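Local coordinates for DUF3224 domain-containing protein (Shewanella oneidensis, PDB 2OOJ) that is of unknown function but belongs to the DUF3224 family, whose members are grouped with the allene oxide cyclase-like beta-barrels, at residues F11-T16 with L35-Y40. Sequence-based numbering, arbitrary orientation.
Sequences FDVKLT and LDKTFY
Phe11 and Phe39 are paired across two antiparallel strands, as a non-hydrogen-bonded pair, and their rings meet obliquely, with centroids 5.6 Å apart and planes at 33°. The touch is between Phe11 CB and Phe39 CD2, 3.7 Å apart, with CB approaching the ring obliquely. Strand alternation puts Phe11 and Lys37 on the same face, where the two side chains run side by side in the same direction; Phe11 CG sits between its backbone N and carbonyl carbon (chi1 71°). Val13 flanks the lysine further along, its CG2 packing on Lys37 CG at 3.6 Å. Extended beyond CG, the lysine chain lends its methylenes to these apolar neighbours.

Backbone bonds hold this register in two reciprocal pairs, Asp12 with Thr38 and Lys14 with Asp36; the shortest joins Lys14 N to Asp36 O at 2.8 Å and is nearly straight at 171°. On the face that bears Asp12, Lys14, Asp36 and Thr38, the contacts are more polar. There, one water bridges Lys14 O, Thr16 OG1 and Asp36 OD2, the last at 2.8 Å. Asp12 OD2 lies near the plane of the Tyr40 ring, 3.6 Å from edge atom CE2. Asp12 OD1 is held by Gln124, Asp36 OD1 takes Gln48 NE2, and Asp36 OD2 takes Tyr21 OH of the second subunit as well as the water.

Further out, His125 and Ile118 pack on Phe11, and Met116 on Phe39, within the curled antiparallel sheet to which this hairpin belongs, consistent with the barrel of its clan. The chemistry thus differs by face: one side is mainly apolar, with Phe11, Phe39, Val13, the leucines and the lysine methylenes, and there a salt bridge from NZ to Glu68 probably offsets the charge of the buried Lys37; the other is mixed, its carboxylates, water and subunit contact lying beside the Tyr40 ring and Thr38 methyl.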
loop_
_atom_site.group_PDB
_atom_site.type_symbol
_atom_site.label_atom_id
_atom_site.label_comp_id
_atom_site.label_asym_id
_atom_site.label_seq_id
_atom_site.Cartn_x
_atom_site.Cartn_y
_atom_site.Cartn_z
ATOM N N PHE B 11 12.758 8.422 14.342
ATOM C CA PHE B 11 13.271 7.418 13.427
ATOM C C PHE B 11 13.988 8.073 12.235
ATOM O O PHE B 11 13.712 9.207 11.902
ATOM C CB PHE B 11 12.179 6.462 12.956
ATOM C CG PHE B 11 11.187 7.065 12.027
ATOM C CD1 PHE B 11 10.077 7.734 12.505
ATOM C CD2 PHE B 11 11.344 6.949 10.654
ATOM C CE1 PHE B 11 9.144 8.256 11.629
ATOM C CE2 PHE B 11 10.432 7.499 9.758
ATOM C CZ PHE B 11 9.328 8.146 10.237
ATOM N N ASP B 12 14.926 7.347 11.635
ATOM C CA ASP B 12 15.574 7.772 10.388
ATOM C C ASP B 12 15.256 6.740 9.337
ATOM O O ASP B 12 15.072 5.602 9.660
ATOM C CB ASP B 12 17.091 7.863 10.616
ATOM C CG ASP B 12 17.438 8.830 11.731
ATOM O OD1 ASP B 12 16.676 9.828 11.937
ATOM O OD2 ASP B 12 18.443 8.574 12.408
ATOM N N VAL B 13 15.140 7.157 8.093
ATOM C CA VAL B 13 14.890 6.240 6.995
ATOM C C VAL B 13 15.855 6.525 5.856
ATOM O O VAL B 13 16.189 7.677 5.613
ATOM C CB VAL B 13 13.429 6.313 6.499
ATOM C CG1 VAL B 13 13.088 7.705 6.098
ATOM C CG2 VAL B 13 13.218 5.322 5.347
ATOM N N LYS B 14 16.327 5.454 5.215
ATOM C CA LYS B 14 17.087 5.522 3.970
ATOM C C LYS B 14 16.297 4.857 2.864
ATOM O O LYS B 14 15.928 3.690 2.985
ATOM C CB LYS B 14 18.399 4.780 4.121
ATOM C CG LYS B 14 19.337 4.903 2.909
ATOM C CD LYS B 14 20.394 3.792 2.964
ATOM C CE LYS B 14 21.428 3.914 1.850
ATOM N NZ LYS B 14 22.516 2.898 1.993
ATOM N N LEU B 15 16.083 5.597 1.773
ATOM C CA LEU B 15 15.332 5.116 0.616
ATOM C C LEU B 15 16.298 4.903 -0.520
ATOM O O LEU B 15 16.987 5.848 -0.925
ATOM C CB LEU B 15 14.298 6.152 0.196
ATOM C CG LEU B 15 13.210 6.541 1.206
ATOM C CD1 LEU B 15 12.314 7.575 0.568
ATOM C CD2 LEU B 15 12.405 5.355 1.591
ATOM N N THR B 16 16.407 3.662 -0.992
ATOM C CA THR B 16 17.276 3.323 -2.100
ATOM C C THR B 16 16.455 3.027 -3.349
ATOM O O THR B 16 15.660 2.081 -3.348
ATOM C CB THR B 16 18.084 2.112 -1.775
ATOM O OG1 THR B 16 18.820 2.373 -0.566
ATOM C CG2 THR B 16 19.027 1.772 -2.940
ATOM N N LEU B 35 13.593 0.189 1.543
ATOM C CA LEU B 35 13.489 0.978 2.759
ATOM C C LEU B 35 14.364 0.352 3.817
ATOM O O LEU B 35 14.243 -0.843 4.074
ATOM C CB LEU B 35 12.060 0.963 3.298
ATOM C CG LEU B 35 10.864 1.535 2.551
ATOM C CD1 LEU B 35 9.662 1.461 3.504
ATOM C CD2 LEU B 35 11.152 2.951 2.101
ATOM N N ASP B 36 15.177 1.166 4.473
ATOM C CA ASP B 36 15.953 0.754 5.652
ATOM C C ASP B 36 15.715 1.816 6.724
ATOM O O ASP B 36 16.031 2.970 6.521
ATOM C CB ASP B 36 17.461 0.626 5.351
ATOM C CG ASP B 36 17.787 -0.595 4.488
ATOM O OD1 ASP B 36 17.831 -1.718 5.011
ATOM O OD2 ASP B 36 17.953 -0.443 3.266
ATOM N N LYS B 37 15.123 1.429 7.847
ATOM C CA LYS B 37 14.794 2.373 8.912
ATOM C C LYS B 37 15.372 1.943 10.246
ATOM O O LYS B 37 15.617 0.753 10.481
ATOM C CB LYS B 37 13.291 2.494 9.144
ATOM C CG LYS B 37 12.463 2.983 8.027
ATOM C CD LYS B 37 11.074 3.392 8.623
ATOM C CE LYS B 37 10.050 3.557 7.538
ATOM N NZ LYS B 37 8.671 3.673 8.097
ATOM N N THR B 38 15.604 2.945 11.085
ATOM C CA THR B 38 15.963 2.762 12.475
ATOM C C THR B 38 15.019 3.576 13.337
ATOM O O THR B 38 14.846 4.748 13.112
ATOM C CB THR B 38 17.409 3.200 12.780
ATOM O OG1 THR B 38 18.303 2.523 11.891
ATOM C CG2 THR B 38 17.770 2.874 14.259
ATOM N N PHE B 39 14.437 2.911 14.336
ATOM C CA PHE B 39 13.584 3.528 15.342
ATOM C C PHE B 39 14.351 3.624 16.646
ATOM O O PHE B 39 15.095 2.711 16.980
ATOM C CB PHE B 39 12.344 2.664 15.581
ATOM C CG PHE B 39 11.440 2.576 14.396
ATOM C CD1 PHE B 39 11.635 1.595 13.429
ATOM C CD2 PHE B 39 10.380 3.452 14.248
ATOM C CE1 PHE B 39 10.788 1.504 12.317
ATOM C CE2 PHE B 39 9.526 3.360 13.159
ATOM C CZ PHE B 39 9.731 2.378 12.192
ATOM N N TYR B 40 14.133 4.700 17.392
ATOM C CA TYR B 40 14.843 4.989 18.633
ATOM C C TYR B 40 13.824 5.212 19.718
ATOM O O TYR B 40 12.702 5.668 19.448
ATOM C CB TYR B 40 15.651 6.292 18.467
ATOM C CG TYR B 40 16.755 6.186 17.451
ATOM C CD1 TYR B 40 17.973 5.606 17.778
ATOM C CD2 TYR B 40 16.578 6.651 16.147
ATOM C CE1 TYR B 40 18.990 5.500 16.832
ATOM C CE2 TYR B 40 17.574 6.535 15.202
ATOM C CZ TYR B 40 18.784 5.964 15.552
ATOM O OH TYR B 40 19.774 5.835 14.609
HETATM O O HOH W 1 17.462 1.719 1.585
#